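Local coordinates for protein (sliding clamp) (Enterobacteria phage RB69, PDB 1B77) that probably encircles DNA as a ring of three subunits and tethers the phage DNA polymerase to its template during replication, at residues Leu11-Ala15 and Leu57-Ser62; Leu23-Ile29 and Ala42-Ile48; Asp51-Tyr55 and Ala94-Ile100; Ile115-Lys119 and Leu167-Asp171; Asp136-Asn142 and Phe178-Met184. One frame throughout, in Å; residues are numbered along the deposited sequence.

Interaction 1: Leu11-Ala15 and Leu57-Ser62; sequences LKNFA and LNSFLS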
# COMPACT_ATOMS: atom_id res chain seq x y z
N LEU A 11 7.58 -9.41 20.38
CA LEU A 11 8.76 -9.87 19.66
C LEU A 11 8.92 -9.10 18.35
O LEU A 11 10.03 -8.90 17.86
CB LEU A 11 8.67 -11.37 19.38
CG LEU A 11 9.07 -12.24 20.57
CD1 LEU A 11 8.75 -13.70 20.28
CD2 LEU A 11 10.56 -12.04 20.85
N LYS A 12 7.79 -8.68 17.79
CA LYS A 12 7.81 -7.93 16.54
C LYS A 12 8.39 -6.53 16.81
O LYS A 12 9.08 -5.98 15.96
CB LYS A 12 6.40 -7.83 15.95
CG LYS A 12 6.39 -7.67 14.43
CD LYS A 12 4.98 -7.64 13.84
CE LYS A 12 5.04 -7.56 12.30
NZ LYS A 12 5.63 -8.79 11.64
N ASN A 13 8.12 -5.96 17.98
CA ASN A 13 8.67 -4.65 18.31
C ASN A 13 10.19 -4.80 18.49
O ASN A 13 10.96 -3.94 18.07
CB ASN A 13 8.04 -4.09 19.60
CG ASN A 13 8.75 -2.83 20.11
OD1 ASN A 13 9.45 -2.87 21.12
ND2 ASN A 13 8.56 -1.71 19.41
N PHE A 14 10.60 -5.91 19.10
CA PHE A 14 12.02 -6.20 19.31
C PHE A 14 12.78 -6.34 17.98
O PHE A 14 13.90 -5.84 17.84
CB PHE A 14 12.18 -7.49 20.15
CG PHE A 14 11.97 -7.30 21.64
CD1 PHE A 14 11.10 -6.33 22.13
CD2 PHE A 14 12.63 -8.12 22.55
CE1 PHE A 14 10.88 -6.19 23.51
CE2 PHE A 14 12.43 -7.99 23.93
CZ PHE A 14 11.55 -7.01 24.41
N ALA A 15 12.17 -7.02 17.00
CA ALA A 15 12.81 -7.21 15.70
C ALA A 15 13.11 -5.88 15.01
O ALA A 15 13.99 -5.81 14.14
CB ALA A 15 11.94 -8.07 14.79
N LEU A 57 14.35 -12.68 12.98
CA LEU A 57 13.19 -12.78 13.86
C LEU A 57 11.88 -12.37 13.20
O LEU A 57 10.86 -13.03 13.38
CB LEU A 57 13.42 -11.93 15.11
CG LEU A 57 12.26 -11.84 16.10
CD1 LEU A 57 11.83 -13.23 16.50
CD2 LEU A 57 12.69 -11.01 17.31
N ASN A 58 11.90 -11.29 12.44
CA ASN A 58 10.67 -10.83 11.81
C ASN A 58 10.03 -11.84 10.87
O ASN A 58 8.82 -12.05 10.92
CB ASN A 58 10.87 -9.53 11.07
CG ASN A 58 9.57 -8.78 10.88
OD1 ASN A 58 8.95 -8.36 11.87
ND2 ASN A 58 9.13 -8.63 9.63
N SER A 59 10.84 -12.46 10.00
CA SER A 59 10.33 -13.44 9.05
C SER A 59 9.85 -14.70 9.78
O SER A 59 8.92 -15.37 9.34
CB SER A 59 11.40 -13.81 8.02
OG SER A 59 11.78 -12.68 7.26
N PHE A 60 10.51 -15.01 10.89
CA PHE A 60 10.12 -16.16 11.71
C PHE A 60 8.71 -15.90 12.24
O PHE A 60 7.81 -16.73 12.08
CB PHE A 60 11.09 -16.32 12.88
CG PHE A 60 10.67 -17.35 13.89
CD1 PHE A 60 10.72 -18.70 13.59
CD2 PHE A 60 10.25 -16.97 15.16
CE1 PHE A 60 10.35 -19.67 14.52
CE2 PHE A 60 9.88 -17.92 16.11
CZ PHE A 60 9.93 -19.27 15.79
N LEU A 61 8.52 -14.75 12.88
CA LEU A 61 7.22 -14.38 13.42
C LEU A 61 6.13 -14.40 12.35
O LEU A 61 5.03 -14.91 12.59
CB LEU A 61 7.28 -12.99 14.06
CG LEU A 61 8.26 -12.89 15.24
CD1 LEU A 61 8.39 -11.44 15.69
CD2 LEU A 61 7.78 -13.79 16.38
N SER A 62 6.43 -13.86 11.17
CA SER A 62 5.45 -13.86 10.08
C SER A 62 5.05 -15.29 9.73
O SER A 62 3.88 -15.57 9.45
CB SER A 62 6.03 -13.18 8.84
OG SER A 62 6.28 -11.81 9.10
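Two helices run nearly antiparallel here, with short-segment axes 9.2 Å apart at closest and an angle of 152° between their directions. L57 opens the second segment and reaches across with its CD2 atom. That methyl lies 3.4 Å from the backbone O of L11, 4.3 Å from L11 CD2 and 3.9 Å from A15 CB. N58 is the point where the backbones come closest, its CA 5.7 Å from the CA of A15. The small A15 side chain permits this approach: A15 CB meets N58 CB at 4.1 Å. N58 also accepts a weak hydrogen bond, K12 NZ to N58 OD1 at 3.4 Å. F60 lies off the interface and packs edge-to-face on W92. L61, one turn after L57, continues the apolar seam. Its CD1 sits 3.7 Å from L11 CB and 3.5 Å from K12 N. S62 closes the segment by turning its OG back to N58 O at 3.1 Å, a bond within its own helix. The buried side of helix 5-15 rests on strand 28-32 through L11 and F14, while K12 is exposed. An antiparallel helix pair backed by sheet is typical of one domain of the sliding DNA processivity factors. In these rings such helices line the central channel, so K12 probably looks toward it.

Interaction 2: Leu23-Ile29 and Ala42-Ile48; sequences LSQGKFI and ANISDEI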
# COMPACT_ATOMS: atom_id res chain seq x y z
N LEU A 23 16.85 -16.31 22.13
CA LEU A 23 15.79 -16.63 23.08
C LEU A 23 16.39 -17.60 24.09
O LEU A 23 17.09 -18.54 23.71
CB LEU A 23 14.60 -17.29 22.38
CG LEU A 23 13.85 -16.46 21.34
CD1 LEU A 23 12.82 -17.34 20.65
CD2 LEU A 23 13.19 -15.27 22.01
N SER A 24 16.13 -17.35 25.38
CA SER A 24 16.64 -18.19 26.46
C SER A 24 15.48 -18.75 27.27
O SER A 24 14.44 -18.10 27.44
CB SER A 24 17.54 -17.37 27.40
OG SER A 24 18.67 -16.86 26.71
N GLN A 25 15.65 -19.96 27.77
CA GLN A 25 14.61 -20.61 28.56
C GLN A 25 14.14 -19.70 29.70
O GLN A 25 14.94 -19.04 30.36
CB GLN A 25 15.13 -21.94 29.10
CG GLN A 25 15.60 -22.87 27.98
CD GLN A 25 16.00 -24.24 28.48
OE1 GLN A 25 15.28 -24.86 29.27
NE2 GLN A 25 17.15 -24.73 28.02
N GLY A 26 12.82 -19.66 29.91
CA GLY A 26 12.24 -18.83 30.95
C GLY A 26 11.08 -18.06 30.38
O GLY A 26 10.68 -18.30 29.25
N LYS A 27 10.52 -17.13 31.16
CA LYS A 27 9.41 -16.32 30.68
C LYS A 27 9.90 -14.91 30.49
O LYS A 27 9.17 -13.96 30.75
CB LYS A 27 8.23 -16.33 31.66
CG LYS A 27 7.41 -17.60 31.58
CD LYS A 27 6.25 -17.66 32.58
CE LYS A 27 5.64 -19.05 32.57
NZ LYS A 27 4.27 -19.16 33.15
N PHE A 28 11.13 -14.79 30.01
CA PHE A 28 11.75 -13.49 29.82
C PHE A 28 12.47 -13.34 28.47
O PHE A 28 13.15 -14.26 27.99
CB PHE A 28 12.74 -13.28 30.97
CG PHE A 28 13.50 -11.99 30.90
CD1 PHE A 28 12.88 -10.79 31.21
CD2 PHE A 28 14.85 -11.99 30.56
CE1 PHE A 28 13.60 -9.60 31.18
CE2 PHE A 28 15.58 -10.81 30.52
CZ PHE A 28 14.95 -9.61 30.84
N ILE A 29 12.31 -12.17 27.86
CA ILE A 29 12.95 -11.88 26.59
C ILE A 29 13.62 -10.51 26.63
O ILE A 29 13.17 -9.60 27.33
CB ILE A 29 11.94 -11.91 25.42
CG1 ILE A 29 10.80 -10.93 25.70
CG2 ILE A 29 11.40 -13.32 25.22
CD1 ILE A 29 9.84 -10.76 24.55
N ALA A 42 11.22 -7.74 28.47
CA ALA A 42 9.85 -7.94 28.88
C ALA A 42 9.59 -9.32 29.44
O ALA A 42 10.22 -10.29 29.03
CB ALA A 42 8.92 -7.69 27.69
N ASN A 43 8.65 -9.38 30.39
CA ASN A 43 8.23 -10.64 30.99
C ASN A 43 7.07 -11.09 30.12
O ASN A 43 6.21 -10.29 29.79
CB ASN A 43 7.75 -10.42 32.42
CG ASN A 43 8.85 -9.99 33.35
OD1 ASN A 43 8.61 -9.23 34.29
ND2 ASN A 43 10.05 -10.48 33.10
N ILE A 44 7.05 -12.37 29.75
CA ILE A 44 5.99 -12.89 28.91
C ILE A 44 5.22 -14.01 29.61
O ILE A 44 5.68 -14.55 30.61
CB ILE A 44 6.56 -13.42 27.56
CG1 ILE A 44 7.69 -14.41 27.82
CG2 ILE A 44 7.05 -12.25 26.72
CD1 ILE A 44 8.32 -15.01 26.56
N SER A 45 4.06 -14.37 29.07
CA SER A 45 3.24 -15.41 29.67
C SER A 45 3.57 -16.80 29.13
O SER A 45 3.06 -17.80 29.64
CB SER A 45 1.75 -15.11 29.45
OG SER A 45 1.46 -14.99 28.07
N ASP A 46 4.41 -16.86 28.10
CA ASP A 46 4.81 -18.13 27.51
C ASP A 46 6.14 -18.57 28.08
O ASP A 46 6.98 -17.75 28.46
CB ASP A 46 4.93 -17.98 25.99
CG ASP A 46 3.61 -17.63 25.33
OD1 ASP A 46 2.64 -18.39 25.53
OD2 ASP A 46 3.54 -16.61 24.62
N GLU A 47 6.35 -19.88 28.14
CA GLU A 47 7.59 -20.41 28.67
C GLU A 47 8.51 -20.89 27.56
O GLU A 47 8.15 -21.79 26.81
CB GLU A 47 7.31 -21.58 29.62
CG GLU A 47 8.58 -22.16 30.23
CD GLU A 47 9.21 -21.24 31.25
OE1 GLU A 47 8.96 -20.01 31.18
OE2 GLU A 47 9.98 -21.72 32.11
N ILE A 48 9.68 -20.28 27.43
CA ILE A 48 10.63 -20.69 26.41
C ILE A 48 11.33 -21.94 26.96
O ILE A 48 11.95 -21.87 28.02
CB ILE A 48 11.67 -19.59 26.14
CG1 ILE A 48 10.96 -18.35 25.61
CG2 ILE A 48 12.73 -20.10 25.18
CD1 ILE A 48 11.88 -17.16 25.39
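This is antiparallel strand pairing at the open end of the hairpin 28-32/38-44, where both segments turn a corner and then pair again. On the hairpin side, I29 and A42 form a hydrogen-bonded pair: I29 N to A42 O is 3.0 Å and A42 N to I29 O is 2.9 Å. F28 and N43 follow as a non-hydrogen-bonded pair. I44 N then bonds to K27 O at 2.8 Å. Here the chain bends at K27 on one side and at S45 and D46 on the other. Beyond the corner, G26 and I48 make a second hydrogen-bonded pair, with G26 N to I48 O at 3.0 Å and I48 N to G26 O at 2.9 Å. At the G26 backbone angles (132/-173) a CB would jam against Q25 O, which calls for glycine. The hairpin belongs to the six-stranded antiparallel sheet of the processivity-factor fold, with strand 28-32 at its edge within this chain. Helix 5-15 packs on it through I29 and I44. An apolar cluster fills the inside of the corner: I29 CG2 lies 3.8 Å from I44 CD1 and 3.9 Å from I48 CD1, and L23 CB lies 4.1 Å from I48 CD1. F28 is on the other face, where its CD1 edge meets N43 ND2 at 3.4 Å. D46 is held to T7 and S4, and Q25 bonds to D51.

Interaction 3: Asp51-Tyr55 and Ala94-Ile100; sequences DVALY and AADKSTI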
# COMPACT_ATOMS: atom_id res chain seq x y z
N ASP A 51 16.99 -23.09 24.16
CA ASP A 51 17.74 -21.92 23.75
C ASP A 51 18.04 -21.98 22.26
O ASP A 51 18.45 -23.03 21.74
CB ASP A 51 19.04 -21.81 24.56
CG ASP A 51 18.79 -21.95 26.05
OD1 ASP A 51 18.52 -20.91 26.70
OD2 ASP A 51 18.86 -23.09 26.56
N VAL A 52 17.83 -20.87 21.57
CA VAL A 52 18.07 -20.83 20.14
C VAL A 52 18.18 -19.40 19.65
O VAL A 52 17.46 -18.51 20.10
CB VAL A 52 16.93 -21.57 19.38
CG1 VAL A 52 15.62 -20.81 19.54
CG2 VAL A 52 17.30 -21.74 17.89
N ALA A 53 19.10 -19.19 18.72
CA ALA A 53 19.32 -17.88 18.15
C ALA A 53 18.60 -17.78 16.81
O ALA A 53 18.64 -18.71 16.01
CB ALA A 53 20.81 -17.63 17.96
N LEU A 54 17.95 -16.66 16.58
CA LEU A 54 17.23 -16.41 15.33
C LEU A 54 17.90 -15.24 14.60
O LEU A 54 18.06 -14.16 15.17
CB LEU A 54 15.77 -16.09 15.63
CG LEU A 54 14.94 -17.29 16.09
CD1 LEU A 54 13.64 -16.80 16.73
CD2 LEU A 54 14.67 -18.20 14.91
N TYR A 55 18.29 -15.48 13.35
CA TYR A 55 18.95 -14.47 12.52
C TYR A 55 17.94 -13.46 11.98
O TYR A 55 18.22 -12.26 11.92
CB TYR A 55 19.64 -15.15 11.34
CG TYR A 55 20.52 -14.23 10.51
CD1 TYR A 55 21.72 -13.75 11.01
CD2 TYR A 55 20.13 -13.83 9.23
CE1 TYR A 55 22.53 -12.89 10.25
CE2 TYR A 55 20.93 -12.98 8.46
CZ TYR A 55 22.13 -12.52 8.98
OH TYR A 55 22.93 -11.70 8.21
N ALA A 94 18.19 -22.38 12.70
CA ALA A 94 18.71 -21.94 13.99
C ALA A 94 20.03 -21.27 13.64
O ALA A 94 20.87 -21.87 12.98
CB ALA A 94 18.96 -23.13 14.90
N ALA A 95 20.22 -20.04 14.09
CA ALA A 95 21.44 -19.32 13.78
C ALA A 95 22.59 -19.60 14.73
O ALA A 95 22.39 -19.93 15.90
CB ALA A 95 21.15 -17.83 13.76
N ASP A 96 23.81 -19.49 14.22
CA ASP A 96 24.94 -19.68 15.10
C ASP A 96 25.02 -18.36 15.85
O ASP A 96 24.93 -17.29 15.23
CB ASP A 96 26.23 -19.89 14.31
CG ASP A 96 27.42 -20.09 15.22
OD1 ASP A 96 27.68 -21.24 15.63
OD2 ASP A 96 28.09 -19.09 15.55
N LYS A 97 25.15 -18.44 17.17
CA LYS A 97 25.22 -17.25 18.02
C LYS A 97 26.12 -16.15 17.49
O LYS A 97 25.81 -14.97 17.64
CB LYS A 97 25.72 -17.63 19.42
CG LYS A 97 24.70 -18.23 20.35
CD LYS A 97 25.28 -18.38 21.76
CE LYS A 97 24.24 -18.89 22.75
NZ LYS A 97 24.77 -19.00 24.15
N SER A 98 27.25 -16.52 16.88
CA SER A 98 28.18 -15.51 16.40
C SER A 98 27.67 -14.60 15.30
O SER A 98 28.30 -13.58 15.02
CB SER A 98 29.50 -16.16 15.94
OG SER A 98 29.37 -16.85 14.70
N THR A 99 26.53 -14.93 14.69
CA THR A 99 25.98 -14.11 13.60
C THR A 99 24.89 -13.12 14.00
O THR A 99 24.26 -12.52 13.13
CB THR A 99 25.40 -14.97 12.45
OG1 THR A 99 24.25 -15.70 12.92
CG2 THR A 99 26.45 -15.95 11.93
N ILE A 100 24.66 -12.96 15.29
CA ILE A 100 23.68 -12.00 15.78
C ILE A 100 24.26 -11.31 17.00
O ILE A 100 25.16 -11.85 17.64
CB ILE A 100 22.37 -12.67 16.21
CG1 ILE A 100 22.63 -13.63 17.37
CG2 ILE A 100 21.74 -13.38 15.03
CD1 ILE A 100 21.38 -14.16 18.01
O HOH W 1 20.96 -21.06 17.79
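An Asx turn at D96 leads into, and overlaps, a short 3-10 segment (97-99) at the start of the long connection between the two domains, and this connection packs against strand 52-54. D96 OD2 accepts from S98 N at 3.0 Å and from S98 OG at 2.7 Å. T99 OG1 returns to D96 O at 2.9 Å, so the turn is held by its own polar groups. Just before it, the backbone of A95 meets the strand: A95 N bonds to A53 O at 2.8 Å. A water links the other two backbone atoms: it accepts from A53 N at 2.8 Å and donates to A95 O at 2.6 Å. Apolar side chains pack around this bond. A53 CB touches I100 CD1 at 3.5 Å and A95 CB at 4.2 Å. V52 CG2 touches A94 CB at 3.7 Å. Y55 CB lies 3.9 Å from A95 CB, and the edge of its ring brings CE1 to 3.4 Å from T99 O. I100 CG2 is 4.0 Å from Y55 CD1. The loop thus returns to the strand after the turn. Strand 52-54 is bonded in turn to strand 21-23, V52 with L23 and L54 with I21. V52 and L54 pack on I81 of strand 81-84, while K97 reaches L22 and F102.

Interaction 4: Ile115-Lys119 and Leu167-Asp171; sequences ITEIK and LTLTD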
# COMPACT_ATOMS: atom_id res chain seq x y z
N ILE A 115 12.22 11.58 37.40
CA ILE A 115 11.19 10.72 36.86
C ILE A 115 10.05 11.53 36.27
O ILE A 115 9.59 12.50 36.88
CB ILE A 115 10.59 9.79 37.94
CG1 ILE A 115 11.67 8.85 38.49
CG2 ILE A 115 9.44 8.99 37.35
CD1 ILE A 115 11.19 7.95 39.63
N THR A 116 9.59 11.14 35.09
CA THR A 116 8.45 11.81 34.45
C THR A 116 7.65 10.72 33.75
O THR A 116 7.85 9.53 34.03
CB THR A 116 8.90 12.88 33.41
OG1 THR A 116 7.74 13.49 32.81
CG2 THR A 116 9.75 12.27 32.31
N GLU A 117 6.75 11.11 32.85
CA GLU A 117 5.95 10.12 32.15
C GLU A 117 5.29 10.70 30.91
O GLU A 117 5.06 11.90 30.82
CB GLU A 117 4.87 9.56 33.08
CG GLU A 117 3.72 10.50 33.39
CD GLU A 117 2.75 9.90 34.39
OE1 GLU A 117 2.43 8.69 34.25
OE2 GLU A 117 2.28 10.62 35.30
N ILE A 118 5.00 9.83 29.95
CA ILE A 118 4.36 10.25 28.71
C ILE A 118 3.16 9.34 28.45
O ILE A 118 3.26 8.11 28.57
CB ILE A 118 5.36 10.17 27.54
CG1 ILE A 118 4.71 10.67 26.25
CG2 ILE A 118 5.90 8.75 27.40
CD1 ILE A 118 5.72 11.01 25.16
N LYS A 119 2.02 9.94 28.12
CA LYS A 119 0.80 9.19 27.85
C LYS A 119 0.82 8.64 26.43
O LYS A 119 1.54 9.15 25.57
CB LYS A 119 -0.42 10.10 28.04
CG LYS A 119 -0.55 10.73 29.42
CD LYS A 119 -1.75 11.66 29.48
CE LYS A 119 -1.95 12.24 30.87
NZ LYS A 119 -2.16 11.16 31.88
N LEU A 167 6.35 19.34 23.60
CA LEU A 167 5.34 18.62 24.35
C LEU A 167 5.61 18.71 25.85
O LEU A 167 6.71 18.39 26.31
CB LEU A 167 5.34 17.15 23.91
CG LEU A 167 4.60 16.12 24.79
CD1 LEU A 167 3.12 16.42 24.82
CD2 LEU A 167 4.84 14.72 24.22
N THR A 168 4.60 19.15 26.59
CA THR A 168 4.70 19.28 28.05
C THR A 168 4.31 17.96 28.70
O THR A 168 3.29 17.36 28.36
CB THR A 168 3.76 20.39 28.56
OG1 THR A 168 4.08 21.63 27.91
CG2 THR A 168 3.90 20.57 30.06
N LEU A 169 5.11 17.49 29.66
CA LEU A 169 4.81 16.24 30.32
C LEU A 169 4.22 16.41 31.72
O LEU A 169 3.00 16.50 31.88
CB LEU A 169 6.07 15.36 30.38
CG LEU A 169 6.68 15.11 28.99
CD1 LEU A 169 7.93 14.26 29.11
CD2 LEU A 169 5.64 14.45 28.09
N THR A 170 5.09 16.47 32.73
CA THR A 170 4.66 16.62 34.12
C THR A 170 5.27 17.85 34.80
O THR A 170 6.12 18.53 34.22
CB THR A 170 5.06 15.39 34.94
OG1 THR A 170 6.48 15.22 34.88
CG2 THR A 170 4.38 14.14 34.39
N ASP A 171 4.83 18.10 36.03
CA ASP A 171 5.33 19.24 36.79
C ASP A 171 6.67 18.88 37.41
O ASP A 171 6.89 17.74 37.79
CB ASP A 171 4.36 19.62 37.92
CG ASP A 171 2.96 19.95 37.41
OD1 ASP A 171 2.84 20.68 36.41
OD2 ASP A 171 1.98 19.47 38.02
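Strands 115-118 and 167-171 meet in the second domain of this processivity factor; each is outermost, within this chain, in its own antiparallel sheet. Their axes pass 6.0 Å apart at 134°, and side chains rather than backbone bonds join them. T116 comes first. It bonds to V196 of its own sheet, while T116 OG1 shares a hydrogen bond with T170 OG1 at 3.0 Å and lies 3.5 Å from L169 CB. L169 has angles of -103/-90, and this kink lets the consecutive L169 and T170 both point toward strand 115-118. E117 is exposed. Its O lies 3.6 Å from L169 CB, and its CG meets T170 CG2 at 3.8 Å. I118 is buried and also packs on L123 of helix 120-132, for which K119 takes the N-cap position. L167 pairs with a strand of the second subunit, so its sheet continues across the interface. I118 CD1 lies 3.9 Å from L167 CD2, and I118 CG1 is 4.3 Å from L169 CD2.

Interaction 5: Asp136-Asn142 and Phe178-Met184; sequences DTIAITN and FNFVINM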
# COMPACT_ATOMS: atom_id res chain seq x y z
N ASP A 136 14.85 14.72 14.06
CA ASP A 136 15.74 13.59 14.23
C ASP A 136 16.30 13.49 15.64
O ASP A 136 17.02 12.54 15.98
CB ASP A 136 16.88 13.67 13.22
CG ASP A 136 17.73 14.93 13.40
OD1 ASP A 136 17.32 15.83 14.16
OD2 ASP A 136 18.81 15.01 12.77
N THR A 137 15.97 14.47 16.48
CA THR A 137 16.47 14.48 17.85
C THR A 137 15.54 15.25 18.77
O THR A 137 15.00 16.29 18.39
CB THR A 137 17.85 15.13 17.93
OG1 THR A 137 17.72 16.53 17.66
CG2 THR A 137 18.81 14.54 16.90
N ILE A 138 15.35 14.73 19.98
CA ILE A 138 14.51 15.40 20.96
C ILE A 138 15.34 15.67 22.20
O ILE A 138 16.37 15.03 22.42
CB ILE A 138 13.29 14.54 21.38
CG1 ILE A 138 13.77 13.26 22.06
CG2 ILE A 138 12.45 14.20 20.16
CD1 ILE A 138 12.66 12.46 22.70
N ALA A 139 14.90 16.63 23.00
CA ALA A 139 15.58 16.97 24.23
C ALA A 139 14.56 17.08 25.36
O ALA A 139 13.57 17.80 25.24
CB ALA A 139 16.32 18.30 24.08
N ILE A 140 14.79 16.35 26.44
CA ILE A 140 13.89 16.38 27.59
C ILE A 140 14.55 17.32 28.60
O ILE A 140 15.65 17.06 29.08
CB ILE A 140 13.70 14.97 28.18
CG1 ILE A 140 13.24 14.02 27.07
CG2 ILE A 140 12.66 14.99 29.29
CD1 ILE A 140 13.24 12.55 27.44
N THR A 141 13.88 18.43 28.89
CA THR A 141 14.45 19.42 29.79
C THR A 141 13.47 20.01 30.81
O THR A 141 12.25 19.87 30.68
CB THR A 141 15.07 20.56 28.97
OG1 THR A 141 15.84 21.41 29.83
CG2 THR A 141 13.97 21.39 28.32
N ASN A 142 14.03 20.68 31.82
CA ASN A 142 13.21 21.32 32.84
C ASN A 142 12.94 22.75 32.41
O ASN A 142 13.86 23.50 32.10
CB ASN A 142 13.92 21.31 34.21
CG ASN A 142 15.24 22.06 34.19
OD1 ASN A 142 16.15 21.73 33.42
ND2 ASN A 142 15.36 23.06 35.05
N PHE A 178 18.62 20.28 33.57
CA PHE A 178 19.07 19.25 32.64
C PHE A 178 18.48 19.40 31.25
O PHE A 178 17.40 19.96 31.07
CB PHE A 178 18.72 17.87 33.21
CG PHE A 178 17.27 17.74 33.62
CD1 PHE A 178 16.28 17.54 32.67
CD2 PHE A 178 16.90 17.87 34.96
CE1 PHE A 178 14.93 17.48 33.04
CE2 PHE A 178 15.56 17.82 35.34
CZ PHE A 178 14.58 17.62 34.38
N ASN A 179 19.21 18.88 30.27
CA ASN A 179 18.79 18.90 28.87
C ASN A 179 19.29 17.59 28.26
O ASN A 179 20.36 17.55 27.64
CB ASN A 179 19.40 20.10 28.14
CG ASN A 179 18.83 20.28 26.74
OD1 ASN A 179 19.35 19.74 25.77
ND2 ASN A 179 17.74 21.03 26.65
N PHE A 180 18.53 16.52 28.49
CA PHE A 180 18.89 15.20 27.98
C PHE A 180 18.50 15.07 26.52
O PHE A 180 17.33 15.22 26.16
CB PHE A 180 18.21 14.10 28.81
CG PHE A 180 18.59 14.11 30.27
CD1 PHE A 180 19.84 13.65 30.68
CD2 PHE A 180 17.69 14.57 31.23
CE1 PHE A 180 20.18 13.65 32.04
CE2 PHE A 180 18.03 14.57 32.58
CZ PHE A 180 19.28 14.11 32.99
N VAL A 181 19.49 14.77 25.68
CA VAL A 181 19.29 14.63 24.24
C VAL A 181 19.16 13.18 23.78
O VAL A 181 20.01 12.34 24.10
CB VAL A 181 20.44 15.30 23.48
CG1 VAL A 181 20.19 15.22 21.98
CG2 VAL A 181 20.60 16.73 23.94
N ILE A 182 18.13 12.90 22.99
CA ILE A 182 17.89 11.56 22.48
C ILE A 182 17.77 11.52 20.96
O ILE A 182 17.06 12.33 20.36
CB ILE A 182 16.61 10.94 23.10
CG1 ILE A 182 16.84 10.67 24.59
CG2 ILE A 182 16.23 9.66 22.37
CD1 ILE A 182 15.61 10.18 25.31
N ASN A 183 18.47 10.59 20.33
CA ASN A 183 18.41 10.42 18.88
C ASN A 183 17.07 9.75 18.60
O ASN A 183 16.84 8.62 19.01
CB ASN A 183 19.57 9.55 18.40
CG ASN A 183 19.45 9.17 16.92
OD1 ASN A 183 18.86 9.90 16.12
ND2 ASN A 183 20.04 8.03 16.55
N MET A 184 16.19 10.46 17.91
CA MET A 184 14.87 9.93 17.63
C MET A 184 14.87 8.56 16.96
O MET A 184 13.90 7.82 17.05
CB MET A 184 14.07 10.90 16.78
CG MET A 184 12.58 10.66 16.86
SD MET A 184 11.76 11.49 18.25
CE MET A 184 12.61 10.87 19.64
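Backbone bonds between these antiparallel strands come in reciprocal pairs. I138 N donates to I182 O at 3.0 Å, and I182 N to I138 O at 2.8 Å. I140 N donates to F180 O at 2.8 Å, and F180 N to I140 O at 3.0 Å. M184 N ends the run on D136 O at 3.0 Å. At the other end F178 N is satisfied by N142 OD1 at 2.9 Å, and F178 O takes a very short 2.5 Å bond from T141 OG1. The strands lie inside a five-stranded sheet, so intervening residues bond outward: T137, A139 and T141 to strand 146-152, N179 to T225 and V181 to E221, with V181 N bonded to S224 OG. D136 and T137 face Y152 in a classic beta bulge. D136 OD1 accepts from K154 N, and N142 ND2 bonds to N177. I140 and F180 share a face and pack on L198. N142 CB makes a CH-pi contact over the F178 ring, 4.1 Å from its centroid.

Interactions 1, 2 and 3 build the first domain and close before interactions 4 and 5, in the second, open. Interaction 2 is nested within the loop closed by interaction 1; they touch where F14 and L11 pack on I29. It closes before interaction 3 opens, which crosses interaction 1 and meets it through L54 and F60. Q25 and D51 link interactions 2 and 3. Interactions 4 and 5 also cross; their centres are about 13 Å apart and both reach the five-stranded sheet. Between the domains, centres lie about 29 to 39 Å apart. Interactions 2 and 4 both reach the six-stranded sheet, which runs through both domains and probably joins them into one arc of the ring.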